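Long-range contacts in enterotoxin type A (Staphylococcus aureus, PDB 1SXT), which acts as a superantigen, binding MHC class II, in part through zinc, and T-cell receptors as an unprocessed toxin, and causes staphylococcal food poisoning: residues A[39-44]-A[52-57]; A[93-98]-A[205-210]. All coordinates share one frame; numbering follows the deposited sequence.

Interaction 1: A[39-44]-A[52-57]; sequences ENKESH and ILFKGF
In the OB-fold domain of this superantigen, Lys41, near the end of outer strand 35-42, and Ser43 just past it meet Leu53 and Phe54 of strand 51-54 and Phe57 in the loop after it. The two strands belong to one mixed sheet but are not neighbours in it: Lys41 bonds to Val85 through its backbone, Phe54 to Leu67, and side chains bridge between them. Ser43 and Lys41 make the main contacts. CB of Ser43 lies over one face of the Phe54 ring, 3.7 Å from its centroid and displaced toward the rim, a CH-pi contact that the small side chain of serine suits. With OG anti to the backbone N (chi1 176°), the hydroxyl swings past the ring and donates a hydrogen bond to O of Leu53. Lys41 suits this partly buried place because its long aliphatic part can pack, with CE of Lys41 3.9 Å from CD1 of Phe57, while bends at chi2 and chi4 carry the ammonium to a carbonyl. There NZ of Lys41 makes a weak 3.4 Å hydrogen bond to O of Phe57. The serine bond is shorter, 2.7 Å from OG of Ser43 to O of Leu53, and its donor stands above the carbonyl plane, 45° out of it.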
ATOM      1  N   GLU A  39      -4.768 -15.537  -1.431  1.00  2.00           N
ATOM      2  CA  GLU A  39      -4.472 -16.304  -0.240  1.00  2.00           C
ATOM      3  C   GLU A  39      -3.769 -17.655  -0.404  1.00  2.00           C
ATOM      4  O   GLU A  39      -3.765 -18.267  -1.474  1.00  4.48           O
ATOM      5  CB  GLU A  39      -5.759 -16.510   0.545  1.00  2.00           C
ATOM      6  CG  GLU A  39      -6.765 -15.388   0.403  1.00  2.00           C
ATOM      7  CD  GLU A  39      -6.337 -14.099   1.069  1.00 11.01           C
ATOM      8  OE1 GLU A  39      -6.635 -13.935   2.273  1.00 17.50           O
ATOM      9  OE2 GLU A  39      -5.732 -13.239   0.383  1.00 23.76           O
ATOM     10  N   ASN A  40      -3.153 -18.084   0.687  1.00  2.00           N
ATOM     11  CA  ASN A  40      -2.487 -19.358   0.763  1.00  2.00           C
ATOM     12  C   ASN A  40      -1.561 -19.641  -0.406  1.00  3.81           C
ATOM     13  O   ASN A  40      -1.522 -20.744  -0.943  1.00  5.93           O
ATOM     14  CB  ASN A  40      -3.548 -20.455   0.915  1.00 10.45           C
ATOM     15  CG  ASN A  40      -3.049 -21.655   1.689  1.00 20.07           C
ATOM     16  OD1 ASN A  40      -2.266 -21.528   2.640  1.00 19.94           O
ATOM     17  ND2 ASN A  40      -3.526 -22.831   1.306  1.00 17.41           N
ATOM     18  N   LYS A  41      -0.812 -18.628  -0.801  1.00  2.00           N
ATOM     19  CA  LYS A  41       0.146 -18.779  -1.882  1.00  2.00           C
ATOM     20  C   LYS A  41       1.448 -19.333  -1.276  1.00  2.00           C
ATOM     21  O   LYS A  41       1.672 -19.227  -0.068  1.00  2.00           O
ATOM     22  CB  LYS A  41       0.400 -17.416  -2.523  1.00  2.00           C
ATOM     23  CG  LYS A  41      -0.067 -17.282  -3.955  1.00  2.00           C
ATOM     24  CD  LYS A  41       0.601 -18.313  -4.865  1.00  2.00           C
ATOM     25  CE  LYS A  41       0.578 -17.871  -6.341  1.00  2.00           C
ATOM     26  NZ  LYS A  41      -0.789 -17.565  -6.883  1.00 19.45           N
ATOM     27  N   GLU A  42       2.302 -19.928  -2.103  1.00  2.00           N
ATOM     28  CA  GLU A  42       3.579 -20.464  -1.629  1.00  2.00           C
ATOM     29  C   GLU A  42       4.626 -20.302  -2.722  1.00  5.62           C
ATOM     30  O   GLU A  42       4.355 -20.592  -3.888  1.00 12.31           O
ATOM     31  CB  GLU A  42       3.449 -21.949  -1.278  1.00  3.38           C
ATOM     32  CG  GLU A  42       4.570 -22.506  -0.379  1.00 12.26           C
ATOM     33  CD  GLU A  42       5.769 -23.101  -1.133  1.00 28.52           C
ATOM     34  OE1 GLU A  42       5.675 -23.330  -2.364  1.00 32.05           O
ATOM     35  OE2 GLU A  42       6.803 -23.360  -0.472  1.00 44.77           O
ATOM     36  N   SER A  43       5.809 -19.821  -2.362  1.00  5.68           N
ATOM     37  CA  SER A  43       6.874 -19.657  -3.344  1.00  8.61           C
ATOM     38  C   SER A  43       8.214 -20.026  -2.751  1.00  8.90           C
ATOM     39  O   SER A  43       8.492 -19.726  -1.585  1.00 15.75           O
ATOM     40  CB  SER A  43       6.938 -18.225  -3.840  1.00 13.73           C
ATOM     41  OG  SER A  43       8.034 -18.075  -4.716  1.00 19.84           O
ATOM     42  N   HIS A  44       9.004 -20.754  -3.531  1.00  6.84           N
ATOM     43  CA  HIS A  44      10.343 -21.158  -3.117  1.00  8.28           C
ATOM     44  C   HIS A  44      11.322 -20.271  -3.854  1.00  4.48           C
ATOM     45  O   HIS A  44      12.421 -20.024  -3.391  1.00  2.00           O
ATOM     46  CB  HIS A  44      10.628 -22.606  -3.520  1.00 11.02           C
ATOM     47  CG  HIS A  44       9.923 -23.616  -2.679  1.00 16.04           C
ATOM     48  ND1 HIS A  44      10.318 -23.918  -1.393  1.00 19.13           N
ATOM     49  CD2 HIS A  44       8.836 -24.388  -2.930  1.00 17.58           C
ATOM     50  CE1 HIS A  44       9.507 -24.831  -0.884  1.00 20.69           C
ATOM     51  NE2 HIS A  44       8.598 -25.132  -1.796  1.00 20.52           N
ATOM     52  N   ILE A  52      11.367 -12.346  -3.894  1.00  6.50           N
ATOM     53  CA  ILE A  52      10.811 -13.665  -4.117  1.00  3.95           C
ATOM     54  C   ILE A  52      10.135 -13.560  -5.469  1.00  5.26           C
ATOM     55  O   ILE A  52       9.684 -12.488  -5.839  1.00  7.53           O
ATOM     56  CB  ILE A  52       9.756 -14.027  -3.039  1.00  2.35           C
ATOM     57  CG1 ILE A  52      10.448 -14.279  -1.713  1.00  2.00           C
ATOM     58  CG2 ILE A  52       8.975 -15.269  -3.433  1.00  2.79           C
ATOM     59  CD1 ILE A  52       9.549 -14.804  -0.669  1.00  2.00           C
ATOM     60  N   LEU A  53      10.105 -14.645  -6.224  1.00  2.00           N
ATOM     61  CA  LEU A  53       9.449 -14.631  -7.511  1.00  2.00           C
ATOM     62  C   LEU A  53       8.341 -15.661  -7.435  1.00  2.91           C
ATOM     63  O   LEU A  53       8.558 -16.800  -7.030  1.00  6.65           O
ATOM     64  CB  LEU A  53      10.442 -14.965  -8.620  1.00  2.00           C
ATOM     65  CG  LEU A  53       9.961 -15.045 -10.070  1.00  2.00           C
ATOM     66  CD1 LEU A  53      10.970 -14.407 -11.026  1.00  2.00           C
ATOM     67  CD2 LEU A  53       9.749 -16.486 -10.423  1.00  2.00           C
ATOM     68  N   PHE A  54       7.131 -15.223  -7.734  1.00  2.00           N
ATOM     69  CA  PHE A  54       5.962 -16.086  -7.709  1.00  2.00           C
ATOM     70  C   PHE A  54       5.606 -16.401  -9.143  1.00  2.00           C
ATOM     71  O   PHE A  54       5.043 -15.561  -9.839  1.00  2.00           O
ATOM     72  CB  PHE A  54       4.780 -15.367  -7.041  1.00  2.00           C
ATOM     73  CG  PHE A  54       4.891 -15.257  -5.541  1.00  2.00           C
ATOM     74  CD1 PHE A  54       5.626 -14.247  -4.954  1.00  2.00           C
ATOM     75  CD2 PHE A  54       4.240 -16.156  -4.722  1.00  2.00           C
ATOM     76  CE1 PHE A  54       5.706 -14.137  -3.580  1.00  2.00           C
ATOM     77  CE2 PHE A  54       4.316 -16.051  -3.351  1.00  2.00           C
ATOM     78  CZ  PHE A  54       5.048 -15.043  -2.778  1.00  2.00           C
ATOM     79  N   LYS A  55       6.019 -17.569  -9.614  1.00  2.00           N
ATOM     80  CA  LYS A  55       5.698 -17.988 -10.974  1.00  2.00           C
ATOM     81  C   LYS A  55       4.188 -18.096 -11.066  1.00  2.00           C
ATOM     82  O   LYS A  55       3.547 -18.518 -10.104  1.00  2.00           O
ATOM     83  CB  LYS A  55       6.286 -19.367 -11.288  1.00 10.76           C
ATOM     84  CG  LYS A  55       7.768 -19.383 -11.608  1.00 11.79           C
ATOM     85  CD  LYS A  55       8.214 -20.776 -12.072  1.00 27.24           C
ATOM     86  CE  LYS A  55       9.635 -20.746 -12.667  1.00 30.87           C
ATOM     87  NZ  LYS A  55      10.033 -22.019 -13.356  1.00 25.29           N
ATOM     88  N   GLY A  56       3.628 -17.689 -12.203  1.00  2.00           N
ATOM     89  CA  GLY A  56       2.197 -17.766 -12.409  1.00  2.00           C
ATOM     90  C   GLY A  56       1.350 -17.288 -11.255  1.00  3.61           C
ATOM     91  O   GLY A  56       0.487 -18.006 -10.766  1.00  7.82           O
ATOM     92  N   PHE A  57       1.629 -16.088 -10.780  1.00  2.24           N
ATOM     93  CA  PHE A  57       0.843 -15.517  -9.698  1.00  2.69           C
ATOM     94  C   PHE A  57      -0.582 -15.292 -10.227  1.00  4.46           C
ATOM     95  O   PHE A  57      -1.559 -15.603  -9.546  1.00  3.68           O
ATOM     96  CB  PHE A  57       1.450 -14.175  -9.262  1.00  2.62           C
ATOM     97  CG  PHE A  57       0.694 -13.479  -8.158  1.00  2.00           C
ATOM     98  CD1 PHE A  57       0.705 -13.979  -6.862  1.00  2.00           C
ATOM     99  CD2 PHE A  57       0.027 -12.289  -8.404  1.00  2.00           C
ATOM    100  CE1 PHE A  57       0.075 -13.306  -5.837  1.00  2.00           C
ATOM    101  CE2 PHE A  57      -0.607 -11.605  -7.379  1.00  2.00           C
ATOM    102  CZ  PHE A  57      -0.580 -12.113  -6.100  1.00  2.00           C
TER

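Interaction 2: A[93-98]-A[205-210]; sequences GYQCAG and YSNTLL
Tyr94 turns the edge of its ring toward the face of Tyr205, a T-shaped pair with centroids 5.2 Å apart and planes at 76°. CE2 of Tyr94 leads, standing above the Tyr205 ring toward its rim and 3.8 Å from CG of Tyr205. Tyr94 has CG anti to its own amide nitrogen (chi1 -162°), whereas Tyr205 has CG anti to its carbonyl carbon (chi1 -62°), which offers a face to the incoming edge. Gln95 crosses Tyr205 obliquely and Asn207 at about a right angle. Its CG rests over one face of the Tyr94 ring, and the extended chain beyond brings OE1 of Gln95 to 3.7 Å from CB of Asn207. The two amide planes are steeply inclined and no hydrogen bond joins the segments, so the contact rests on van der Waals and aromatic packing. Large polar side chains suit such a surface, since their flat or aliphatic parts can pack while their polar ends remain compatible with water. Gln95 is the third residue of a type II beta turn; Tyr205 is the N-cap of helix 206-209. The contact thus joins the disulfide loop, closed by Cys96 and Cys106, to the beta-grasp domain, an interdomain contact in the two-domain fold of staphylococcal enterotoxins.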
ATOM      1  N   GLY A  93       3.815  -2.763 -13.817  1.00  8.02           N
ATOM      2  CA  GLY A  93       4.512  -3.378 -14.924  1.00  6.50           C
ATOM      3  C   GLY A  93       5.612  -2.458 -15.409  1.00  3.46           C
ATOM      4  O   GLY A  93       6.610  -2.920 -15.935  1.00  2.00           O
ATOM      5  N   TYR A  94       5.455  -1.159 -15.186  1.00  2.00           N
ATOM      6  CA  TYR A  94       6.444  -0.198 -15.628  1.00  2.00           C
ATOM      7  C   TYR A  94       7.735  -0.227 -14.852  1.00  2.00           C
ATOM      8  O   TYR A  94       7.768   0.049 -13.645  1.00  2.00           O
ATOM      9  CB  TYR A  94       5.895   1.215 -15.583  1.00  4.69           C
ATOM     10  CG  TYR A  94       6.694   2.194 -16.423  1.00  5.95           C
ATOM     11  CD1 TYR A  94       6.841   1.999 -17.799  1.00  8.13           C
ATOM     12  CD2 TYR A  94       7.251   3.343 -15.860  1.00  7.52           C
ATOM     13  CE1 TYR A  94       7.510   2.920 -18.586  1.00  2.00           C
ATOM     14  CE2 TYR A  94       7.918   4.268 -16.643  1.00  4.26           C
ATOM     15  CZ  TYR A  94       8.040   4.051 -18.006  1.00  2.00           C
ATOM     16  OH  TYR A  94       8.676   4.981 -18.794  1.00  2.81           O
ATOM     17  N   GLN A  95       8.810  -0.435 -15.612  1.00  2.60           N
ATOM     18  CA  GLN A  95      10.168  -0.502 -15.093  1.00  4.78           C
ATOM     19  C   GLN A  95      10.307  -1.630 -14.103  1.00  7.86           C
ATOM     20  O   GLN A  95      11.168  -1.606 -13.225  1.00 12.73           O
ATOM     21  CB  GLN A  95      10.585   0.823 -14.469  1.00  2.00           C
ATOM     22  CG  GLN A  95      10.890   1.879 -15.498  1.00  2.84           C
ATOM     23  CD  GLN A  95      10.906   3.259 -14.904  1.00  2.00           C
ATOM     24  OE1 GLN A  95      10.330   3.500 -13.839  1.00  7.35           O
ATOM     25  NE2 GLN A  95      11.535   4.191 -15.602  1.00 10.15           N
ATOM     26  N   CYS A  96       9.437  -2.621 -14.248  1.00  7.89           N
ATOM     27  CA  CYS A  96       9.474  -3.775 -13.386  1.00  5.08           C
ATOM     28  C   CYS A  96      10.707  -4.531 -13.802  1.00  5.73           C
ATOM     29  O   CYS A  96      10.639  -5.403 -14.684  1.00  2.00           O
ATOM     30  CB  CYS A  96       8.260  -4.646 -13.598  1.00  8.61           C
ATOM     31  SG  CYS A  96       8.517  -6.238 -12.912  1.00  5.46           S
ATOM     32  N   ALA A  97      11.834  -4.139 -13.195  1.00  8.16           N
ATOM     33  CA  ALA A  97      13.158  -4.716 -13.442  1.00  8.11           C
ATOM     34  C   ALA A  97      13.243  -6.177 -13.017  1.00  8.27           C
ATOM     35  O   ALA A  97      13.626  -6.467 -11.889  1.00  9.29           O
ATOM     36  CB  ALA A  97      14.211  -3.893 -12.715  1.00  6.28           C
ATOM     37  N   GLY A  98      12.894  -7.090 -13.925  1.00  8.94           N
ATOM     38  CA  GLY A  98      12.933  -8.504 -13.589  1.00 12.24           C
ATOM     39  C   GLY A  98      12.736  -9.567 -14.675  1.00 18.56           C
ATOM     40  O   GLY A  98      12.167  -9.319 -15.755  1.00 20.96           O
ATOM     41  N   TYR A 205       7.135   7.507 -10.921  1.00  4.63           N
ATOM     42  CA  TYR A 205       6.624   6.248 -11.431  1.00  2.00           C
ATOM     43  C   TYR A 205       6.564   5.192 -10.331  1.00  2.00           C
ATOM     44  O   TYR A 205       7.247   5.305  -9.327  1.00  2.00           O
ATOM     45  CB  TYR A 205       7.453   5.796 -12.645  1.00  3.66           C
ATOM     46  CG  TYR A 205       7.388   6.780 -13.817  1.00  5.92           C
ATOM     47  CD1 TYR A 205       6.160   7.234 -14.302  1.00 11.02           C
ATOM     48  CD2 TYR A 205       8.543   7.295 -14.390  1.00  4.49           C
ATOM     49  CE1 TYR A 205       6.086   8.173 -15.311  1.00 18.70           C
ATOM     50  CE2 TYR A 205       8.479   8.231 -15.400  1.00  3.07           C
ATOM     51  CZ  TYR A 205       7.249   8.671 -15.853  1.00 14.19           C
ATOM     52  OH  TYR A 205       7.177   9.639 -16.826  1.00 15.74           O
ATOM     53  N   SER A 206       5.702   4.200 -10.505  1.00  2.00           N
ATOM     54  CA  SER A 206       5.512   3.137  -9.522  1.00  2.84           C
ATOM     55  C   SER A 206       6.769   2.461  -8.966  1.00  3.97           C
ATOM     56  O   SER A 206       6.781   2.006  -7.829  1.00  4.47           O
ATOM     57  CB  SER A 206       4.561   2.088 -10.089  1.00  5.00           C
ATOM     58  OG  SER A 206       3.314   2.673 -10.425  1.00 14.60           O
ATOM     59  N   ASN A 207       7.823   2.406  -9.764  1.00  7.26           N
ATOM     60  CA  ASN A 207       9.091   1.792  -9.362  1.00  2.00           C
ATOM     61  C   ASN A 207       9.697   2.437  -8.113  1.00  2.00           C
ATOM     62  O   ASN A 207      10.356   1.774  -7.327  1.00  3.90           O
ATOM     63  CB  ASN A 207      10.071   1.854 -10.549  1.00  2.00           C
ATOM     64  CG  ASN A 207      11.472   1.422 -10.184  1.00 23.86           C
ATOM     65  OD1 ASN A 207      12.349   2.262 -10.026  1.00 36.82           O
ATOM     66  ND2 ASN A 207      11.700   0.114 -10.069  1.00  9.80           N
ATOM     67  N   THR A 208       9.452   3.726  -7.925  1.00  2.00           N
ATOM     68  CA  THR A 208       9.971   4.447  -6.771  1.00  2.00           C
ATOM     69  C   THR A 208       8.883   4.890  -5.811  1.00  3.43           C
ATOM     70  O   THR A 208       9.123   5.023  -4.613  1.00  2.06           O
ATOM     71  CB  THR A 208      10.801   5.682  -7.185  1.00  2.49           C
ATOM     72  OG1 THR A 208      10.033   6.524  -8.059  1.00  2.00           O
ATOM     73  CG2 THR A 208      12.071   5.245  -7.868  1.00  7.43           C
ATOM     74  N   LEU A 209       7.695   5.147  -6.342  1.00  6.12           N
ATOM     75  CA  LEU A 209       6.573   5.571  -5.513  1.00  6.99           C
ATOM     76  C   LEU A 209       6.116   4.438  -4.588  1.00 11.14           C
ATOM     77  O   LEU A 209       5.844   4.655  -3.411  1.00 17.28           O
ATOM     78  CB  LEU A 209       5.403   6.040  -6.391  1.00  6.71           C
ATOM     79  CG  LEU A 209       5.612   7.256  -7.298  1.00  3.24           C
ATOM     80  CD1 LEU A 209       4.503   7.341  -8.308  1.00  4.84           C
ATOM     81  CD2 LEU A 209       5.665   8.516  -6.492  1.00  2.00           C
ATOM     82  N   LEU A 210       6.064   3.226  -5.127  1.00  7.92           N
ATOM     83  CA  LEU A 210       5.636   2.056  -4.377  1.00  3.43           C
ATOM     84  C   LEU A 210       6.734   1.474  -3.493  1.00  4.10           C
ATOM     85  O   LEU A 210       6.508   0.514  -2.764  1.00  4.20           O
ATOM     86  CB  LEU A 210       5.160   0.981  -5.344  1.00  4.20           C
ATOM     87  CG  LEU A 210       3.870   1.229  -6.103  1.00  2.00           C
ATOM     88  CD1 LEU A 210       3.569  -0.000  -6.906  1.00  2.00           C
ATOM     89  CD2 LEU A 210       2.730   1.530  -5.138  1.00  2.00           C
TER

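Interaction 1 is closed before interaction 2 opens along the chain, and their centres lie 19 Å apart; the nearest atoms come within about 6 Å without touching. Interaction 1 is local, linking two segments of the OB-fold domain with only seven residues between them. Interaction 2 spans more than a hundred residues and joins that domain to the beta-grasp domain. Strand 84-88 connects them: it pairs with strand 35-42 of interaction 1, and the loop that follows it carries segment 93-98, before strand 104-113. One contact therefore knits the OB-fold sheet internally, and the other ties the two domains at the surface. Both lie away from the zinc site of His187, His225 and Asp227.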